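Local coordinates for protein xylanase Y (Bacillus halodurans, PDB 1WU4) that hydrolyses xylooligosaccharides of three or more units, releasing xylose from the reducing end with inversion of anomeric configuration, at residues K85-F88 / D89-N93; K186-P189 / E190-F193; L366-M369 / L370-G374. The protein carries 1 engineered substitution. All coordinates share one frame; numbering follows the deposited sequence.

The three contacts follow one another along the chain, all within the family 8 glycoside hydrolase region, whose fold is an (alpha/alpha)6 barrel. Contact 1 is the first turns of helix 85-99, contact 2 a loop between helix 154-167 and strand 193-194, and contact 3 the C-terminal end of helix 358-372. Contacts 1 and 3 have centres about 21 Å apart, while the centre of contact 2 lies about 29 and 30 Å from theirs and across the chain's centre from contact 3. None touches another. The two helical contacts probably form part of the barrel's helical framework, whereas the loop of contact 2 passes close to D263, the probable proton acceptor.

Contact 1 (K85-F88 / D89-N93); sequences KDIF and DRIWN
K85 to N93 form the first turns of helix 85-99, where K85 O, D86 O, I87 O and F88 O accept the amide hydrogens of D89, R90, I91 and W92, four residues on, at 2.9 to 3.2 Å. Along one flank K85 and D89 make an i to i+4 salt bridge. The lysine places CG anti to its own N (chi1 -172°), runs straight to CE and then bends at chi4 (-62°), which turns NZ forward along the helix to D89 OD1 at 2.8 Å, on the syn lone pair of that oxygen. D89 OD2 lies 3.6 Å from F88 CD2, the carboxylate and ring planes 75° apart. Y154 OH is hydrogen-bonded to both K85 NZ and D89 OD2, so a tyrosine hydroxyl joins the ion pair. Exchanging D89 for an alanine would probably leave the K85 ammonium without its carboxylate mate and deprive Y154 of one of its partners. On another flank D86 and R90 are four residues apart, yet their charged atoms do not meet: a water gives a hydrogen to D86 OD2 at 2.7 Å and accepts one from R90 NE at 2.9 Å. D86 OD1 pairs with R84, while R90 NH1 bonds to the carbonyls of G53 and L56. The buried side is apolar. I87 and I91 lie next to each other, CG2 to CD1 at 3.8 Å, and also meet Y49 of strand 49-52; F88 CE2 comes within 4.3 Å of W92 CB, both residues packing on helices 69-81 and 127-144, and W92 NE1 bonds to P151 O. Because both members of the ion pair share Y154 OH, the turn of the D89 carboxylate is probably fixed, whereas the water link between D86 and R90 is likely to hold those side chains less rigidly.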
loop_
_atom_site.group_PDB
_atom_site.type_symbol
_atom_site.label_atom_id
_atom_site.label_comp_id
_atom_site.label_asym_id
_atom_site.label_seq_id
_atom_site.Cartn_x
_atom_site.Cartn_y
_atom_site.Cartn_z
ATOM N N LYS A 85 14.803 -0.568 12.979
ATOM C CA LYS A 85 15.565 -1.548 12.213
ATOM C C LYS A 85 15.433 -2.959 12.783
ATOM O O LYS A 85 15.463 -3.940 12.041
ATOM C CB LYS A 85 17.040 -1.139 12.185
ATOM C CG LYS A 85 17.920 -1.977 11.267
ATOM C CD LYS A 85 19.349 -1.440 11.259
ATOM C CE LYS A 85 20.211 -2.130 10.215
ATOM N NZ LYS A 85 20.343 -3.590 10.472
ATOM N N ASP A 86 15.284 -3.061 14.100
ATOM C CA ASP A 86 15.146 -4.367 14.731
ATOM C C ASP A 86 13.896 -5.082 14.218
ATOM O O ASP A 86 13.942 -6.262 13.876
ATOM C CB ASP A 86 15.110 -4.216 16.259
ATOM C CG ASP A 86 13.964 -3.342 16.746
ATOM O OD1 ASP A 86 13.706 -2.278 16.141
ATOM O OD2 ASP A 86 13.328 -3.715 17.754
ATOM N N ILE A 87 12.784 -4.357 14.148
ATOM C CA ILE A 87 11.532 -4.928 13.661
ATOM C C ILE A 87 11.618 -5.184 12.157
ATOM O O ILE A 87 11.198 -6.234 11.670
ATOM C CB ILE A 87 10.350 -3.981 13.974
ATOM C CG1 ILE A 87 10.157 -3.896 15.491
ATOM C CG2 ILE A 87 9.082 -4.469 13.296
ATOM C CD1 ILE A 87 9.077 -2.931 15.931
ATOM N N PHE A 88 12.171 -4.221 11.427
ATOM C CA PHE A 88 12.324 -4.343 9.982
ATOM C C PHE A 88 13.067 -5.629 9.629
ATOM O O PHE A 88 12.607 -6.417 8.804
ATOM C CB PHE A 88 13.111 -3.147 9.440
ATOM C CG PHE A 88 13.201 -3.104 7.940
ATOM C CD1 PHE A 88 12.349 -2.283 7.204
ATOM C CD2 PHE A 88 14.138 -3.877 7.260
ATOM C CE1 PHE A 88 12.432 -2.230 5.813
ATOM C CE2 PHE A 88 14.228 -3.833 5.869
ATOM C CZ PHE A 88 13.372 -3.006 5.143
ATOM N N ASP A 89 14.221 -5.826 10.260
ATOM C CA ASP A 89 15.048 -7.003 10.006
ATOM C C ASP A 89 14.376 -8.316 10.391
ATOM O O ASP A 89 14.540 -9.321 9.703
ATOM C CB ASP A 89 16.391 -6.862 10.728
ATOM C CG ASP A 89 17.300 -5.842 10.069
ATOM O OD1 ASP A 89 18.353 -5.505 10.656
ATOM O OD2 ASP A 89 16.967 -5.378 8.955
ATOM N N ARG A 90 13.627 -8.315 11.489
ATOM C CA ARG A 90 12.932 -9.525 11.911
ATOM C C ARG A 90 11.925 -9.946 10.839
ATOM O O ARG A 90 11.829 -11.122 10.487
ATOM C CB ARG A 90 12.208 -9.293 13.241
ATOM C CG ARG A 90 13.100 -9.386 14.479
ATOM C CD ARG A 90 12.322 -8.988 15.727
ATOM N NE ARG A 90 13.100 -9.118 16.958
ATOM C CZ ARG A 90 13.284 -10.260 17.614
ATOM N NH1 ARG A 90 12.746 -11.386 17.164
ATOM N NH2 ARG A 90 14.002 -10.273 18.730
ATOM N N ILE A 91 11.183 -8.974 10.313
ATOM C CA ILE A 91 10.180 -9.244 9.287
ATOM C C ILE A 91 10.816 -9.656 7.957
ATOM O O ILE A 91 10.397 -10.633 7.334
ATOM C CB ILE A 91 9.287 -8.000 9.052
ATOM C CG1 ILE A 91 8.495 -7.681 10.324
ATOM C CG2 ILE A 91 8.342 -8.247 7.881
ATOM C CD1 ILE A 91 7.732 -6.368 10.260
ATOM N N TRP A 92 11.824 -8.908 7.523
ATOM C CA TRP A 92 12.500 -9.204 6.265
ATOM C C TRP A 92 13.174 -10.576 6.331
ATOM O O TRP A 92 13.169 -11.328 5.358
ATOM C CB TRP A 92 13.527 -8.107 5.968
ATOM C CG TRP A 92 14.329 -8.303 4.714
ATOM C CD1 TRP A 92 15.684 -8.195 4.596
ATOM C CD2 TRP A 92 13.836 -8.605 3.398
ATOM N NE1 TRP A 92 16.067 -8.407 3.294
ATOM C CE2 TRP A 92 14.955 -8.659 2.537
ATOM C CE3 TRP A 92 12.560 -8.830 2.861
ATOM C CZ2 TRP A 92 14.840 -8.932 1.168
ATOM C CZ3 TRP A 92 12.446 -9.102 1.496
ATOM C CH2 TRP A 92 13.583 -9.150 0.668
ATOM N N ASN A 93 13.743 -10.906 7.486
ATOM C CA ASN A 93 14.400 -12.195 7.656
ATOM C C ASN A 93 13.381 -13.329 7.505
ATOM O O ASN A 93 13.643 -14.319 6.819
ATOM C CB ASN A 93 15.080 -12.259 9.028
ATOM C CG ASN A 93 15.977 -13.472 9.177
ATOM O OD1 ASN A 93 16.710 -13.834 8.254
ATOM N ND2 ASN A 93 15.936 -14.099 10.348
HETATM O O HOH W 1 12.800 -6.358 17.944
#

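Contact 2 (K186-P189 / E190-F193); sequences KFIP and EVEF
F187 and F193 run alongside each other, nearly parallel in ring plane (12°) but displaced until little of one ring faces the other, with ring centroids 5.5 Å apart. Their first torsions differ: F187 has CG anti to N (chi1 166°), whereas F193 sets CG between N and the carbonyl carbon (chi1 65°), with F193 CE1 coming to 3.5 Å from F187 CB. The backbone bond from F187 N to F193 O, 3.0 Å, ties together the two arms of chain that flank a turn. V191 CG2 sits over one face of the F193 ring, toward its rim, and at the edge of the F187 ring, and I188 CG2 lies over one face of the F187 ring, again toward the rim, so beta-branched residues wedge against the aromatic pair. Between the arms I188 to V191 make a type I beta turn, closed by a weak bond from V191 N to I188 O; P189, its backbone already restrained by its ring, suits the second position. I188 CG1 packs tightly on V191 CG2. E190, bent at chi2, folds back so that OE1 rests 3.5 Å from P189 CD. K186 reaches out fully extended beyond CG, so that its NZ arrives at P189 O, 3.1 Å away, and it also bonds to P176 O. The salt bridge from K186 NZ to E192 OE2 is long, 3.8 Å, and is supplemented by a water that accepts from K186 NZ and donates to E192 OE2. E192 OE1 is held by Y247 and N179. The F187 side chain lies about 5 Å from the side chain of D263, the probable proton acceptor, and its ring also meets that of Y244.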
loop_
_atom_site.group_PDB
_atom_site.type_symbol
_atom_site.label_atom_id
_atom_site.label_comp_id
_atom_site.label_asym_id
_atom_site.label_seq_id
_atom_site.Cartn_x
_atom_site.Cartn_y
_atom_site.Cartn_z
ATOM N N LYS A 186 0.586 -5.787 -13.063
ATOM C CA LYS A 186 -0.445 -6.807 -13.249
ATOM C C LYS A 186 -1.009 -7.283 -11.917
ATOM O O LYS A 186 -0.397 -7.079 -10.868
ATOM C CB LYS A 186 0.136 -8.030 -13.956
ATOM C CG LYS A 186 0.873 -7.781 -15.255
ATOM C CD LYS A 186 1.519 -9.097 -15.685
ATOM C CE LYS A 186 2.316 -8.983 -16.962
ATOM N NZ LYS A 186 2.980 -10.293 -17.243
ATOM N N PHE A 187 -2.176 -7.925 -11.964
ATOM C CA PHE A 187 -2.782 -8.473 -10.755
ATOM C C PHE A 187 -1.856 -9.588 -10.256
ATOM O O PHE A 187 -1.556 -9.671 -9.064
ATOM C CB PHE A 187 -4.173 -9.031 -11.047
ATOM C CG PHE A 187 -4.702 -9.900 -9.953
ATOM C CD1 PHE A 187 -4.802 -9.415 -8.653
ATOM C CD2 PHE A 187 -5.037 -11.224 -10.206
ATOM C CE1 PHE A 187 -5.223 -10.240 -7.617
ATOM C CE2 PHE A 187 -5.458 -12.056 -9.179
ATOM C CZ PHE A 187 -5.548 -11.563 -7.880
ATOM N N ILE A 188 -1.436 -10.453 -11.178
ATOM C CA ILE A 188 -0.477 -11.522 -10.890
ATOM C C ILE A 188 0.325 -11.707 -12.177
ATOM O O ILE A 188 -0.126 -11.322 -13.256
ATOM C CB ILE A 188 -1.136 -12.862 -10.435
ATOM C CG1 ILE A 188 -2.177 -13.340 -11.443
ATOM C CG2 ILE A 188 -1.740 -12.691 -9.050
ATOM C CD1 ILE A 188 -2.816 -14.669 -11.051
ATOM N N PRO A 189 1.530 -12.286 -12.084
ATOM C CA PRO A 189 2.388 -12.492 -13.255
ATOM C C PRO A 189 1.816 -13.159 -14.503
ATOM O O PRO A 189 2.144 -12.753 -15.619
ATOM C CB PRO A 189 3.566 -13.278 -12.683
ATOM C CG PRO A 189 3.636 -12.799 -11.267
ATOM C CD PRO A 189 2.182 -12.793 -10.865
ATOM N N GLU A 190 0.966 -14.165 -14.325
ATOM C CA GLU A 190 0.425 -14.893 -15.469
ATOM C C GLU A 190 -0.890 -14.429 -16.085
ATOM O O GLU A 190 -1.427 -15.105 -16.959
ATOM C CB GLU A 190 0.317 -16.387 -15.136
ATOM C CG GLU A 190 -0.567 -16.728 -13.945
ATOM C CD GLU A 190 0.175 -16.674 -12.620
ATOM O OE1 GLU A 190 0.561 -15.569 -12.188
ATOM O OE2 GLU A 190 0.373 -17.747 -12.011
ATOM N N VAL A 191 -1.422 -13.295 -15.645
ATOM C CA VAL A 191 -2.666 -12.810 -16.236
ATOM C C VAL A 191 -2.412 -11.498 -16.958
ATOM O O VAL A 191 -1.347 -10.898 -16.814
ATOM C CB VAL A 191 -3.778 -12.595 -15.179
ATOM C CG1 VAL A 191 -4.082 -13.906 -14.475
ATOM C CG2 VAL A 191 -3.364 -11.523 -14.181
ATOM N N GLU A 192 -3.385 -11.062 -17.749
ATOM C CA GLU A 192 -3.244 -9.812 -18.468
ATOM C C GLU A 192 -4.314 -8.793 -18.085
ATOM O O GLU A 192 -5.025 -8.260 -18.936
ATOM C CB GLU A 192 -3.248 -10.046 -19.983
ATOM C CG GLU A 192 -1.983 -10.716 -20.537
ATOM C CD GLU A 192 -0.688 -9.991 -20.173
ATOM O OE1 GLU A 192 -0.672 -8.743 -20.120
ATOM O OE2 GLU A 192 0.334 -10.678 -19.955
ATOM N N PHE A 193 -4.444 -8.556 -16.784
ATOM C CA PHE A 193 -5.359 -7.552 -16.267
ATOM C C PHE A 193 -4.718 -7.005 -15.002
ATOM O O PHE A 193 -3.690 -7.526 -14.548
ATOM C CB PHE A 193 -6.782 -8.101 -16.041
ATOM C CG PHE A 193 -6.896 -9.156 -14.983
ATOM C CD1 PHE A 193 -7.041 -8.810 -13.643
ATOM C CD2 PHE A 193 -6.933 -10.500 -15.337
ATOM C CE1 PHE A 193 -7.226 -9.794 -12.671
ATOM C CE2 PHE A 193 -7.117 -11.488 -14.375
ATOM C CZ PHE A 193 -7.266 -11.132 -13.040
HETATM O O HOH W 2 3.301 -9.598 -19.824
HETATM O O HOH W 3 0.961 -12.461 -18.350
#

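Contact 3 (L366-M369 / L370-G374); sequences LFAM and LALSG
S373 turns OG between its own N and carbonyl carbon (chi1 65°), which folds the hydroxyl back over the last helical turn, 2.8 Å from M369 O and 3.1 Å from L370 O; S373 OG is also hydrogen-bonded to N375 ND2. A small polar residue suits this place, because carbonyls at a helix C-terminus run short of amide donors, and S373 N makes only weak bonds, to M369 O and L370 O. L370 and L372 each carry CG anti to the carbonyl carbon, leaning back along the helix: L370 CG comes to 4.1 Å from L366 CD1, and L372 CG to 3.3 Å from A368 O. L370 N bonds to L366 O at 2.9 Å, and the next two amides repeat this i to i-4 pattern. The helix ends in a Schellman motif, with G374 at positive phi (80°), readily adopted without a side chain, and its N bonded to A371 O. The small A368 and A371 pack on M329 of helix 320-329, L372 and M369 meet F18 of helix 17-20, and L366, M369 and S373 face helix 25-40, leaving this helix end buried among three others.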
loop_
_atom_site.group_PDB
_atom_site.type_symbol
_atom_site.label_atom_id
_atom_site.label_comp_id
_atom_site.label_asym_id
_atom_site.label_seq_id
_atom_site.Cartn_x
_atom_site.Cartn_y
_atom_site.Cartn_z
ATOM N N LEU A 366 -2.866 2.705 10.333
ATOM C CA LEU A 366 -1.546 3.230 10.665
ATOM C C LEU A 366 -0.952 4.035 9.512
ATOM O O LEU A 366 -0.337 5.074 9.739
ATOM C CB LEU A 366 -0.586 2.105 11.081
ATOM C CG LEU A 366 0.838 2.557 11.443
ATOM C CD1 LEU A 366 0.797 3.632 12.520
ATOM C CD2 LEU A 366 1.651 1.365 11.922
ATOM N N PHE A 367 -1.125 3.565 8.279
ATOM C CA PHE A 367 -0.597 4.315 7.144
ATOM C C PHE A 367 -1.223 5.711 7.101
ATOM O O PHE A 367 -0.530 6.702 6.877
ATOM C CB PHE A 367 -0.865 3.591 5.819
ATOM C CG PHE A 367 0.093 2.467 5.530
ATOM C CD1 PHE A 367 1.460 2.610 5.760
ATOM C CD2 PHE A 367 -0.369 1.277 4.983
ATOM C CE1 PHE A 367 2.352 1.583 5.448
ATOM C CE2 PHE A 367 0.512 0.244 4.665
ATOM C CZ PHE A 367 1.875 0.400 4.898
ATOM N N ALA A 368 -2.531 5.783 7.329
ATOM C CA ALA A 368 -3.228 7.066 7.321
ATOM C C ALA A 368 -2.768 7.956 8.477
ATOM O O ALA A 368 -2.654 9.173 8.323
ATOM C CB ALA A 368 -4.728 6.840 7.392
ATOM N N MET A 369 -2.499 7.352 9.630
ATOM C CA MET A 369 -2.040 8.117 10.785
ATOM C C MET A 369 -0.668 8.709 10.480
ATOM O O MET A 369 -0.382 9.855 10.829
ATOM C CB MET A 369 -1.951 7.222 12.024
ATOM C CG MET A 369 -2.038 7.984 13.337
ATOM S SD MET A 369 -3.640 8.814 13.545
ATOM C CE MET A 369 -4.528 7.609 14.495
ATOM N N LEU A 370 0.185 7.930 9.823
ATOM C CA LEU A 370 1.513 8.411 9.472
ATOM C C LEU A 370 1.428 9.511 8.414
ATOM O O LEU A 370 2.028 10.571 8.566
ATOM C CB LEU A 370 2.382 7.263 8.947
ATOM C CG LEU A 370 2.791 6.187 9.959
ATOM C CD1 LEU A 370 3.501 5.053 9.238
ATOM C CD2 LEU A 370 3.694 6.794 11.026
ATOM N N ALA A 371 0.673 9.263 7.348
ATOM C CA ALA A 371 0.554 10.242 6.272
ATOM C C ALA A 371 -0.106 11.555 6.688
ATOM O O ALA A 371 0.382 12.637 6.351
ATOM C CB ALA A 371 -0.198 9.630 5.089
ATOM N N LEU A 372 -1.210 11.469 7.420
ATOM C CA LEU A 372 -1.912 12.677 7.833
ATOM C C LEU A 372 -1.167 13.510 8.871
ATOM O O LEU A 372 -1.485 14.681 9.066
ATOM C CB LEU A 372 -3.309 12.322 8.343
ATOM C CG LEU A 372 -4.267 11.838 7.249
ATOM C CD1 LEU A 372 -5.492 11.204 7.880
ATOM C CD2 LEU A 372 -4.667 13.006 6.350
ATOM N N SER A 373 -0.179 12.912 9.531
ATOM C CA SER A 373 0.603 13.626 10.539
ATOM C C SER A 373 1.944 14.103 9.978
ATOM O O SER A 373 2.741 14.706 10.695
ATOM C CB SER A 373 0.847 12.731 11.758
ATOM O OG SER A 373 1.661 11.619 11.428
ATOM N N GLY A 374 2.185 13.834 8.695
ATOM C CA GLY A 374 3.429 14.244 8.065
ATOM C C GLY A 374 4.596 13.326 8.379
ATOM O O GLY A 374 5.756 13.743 8.324
#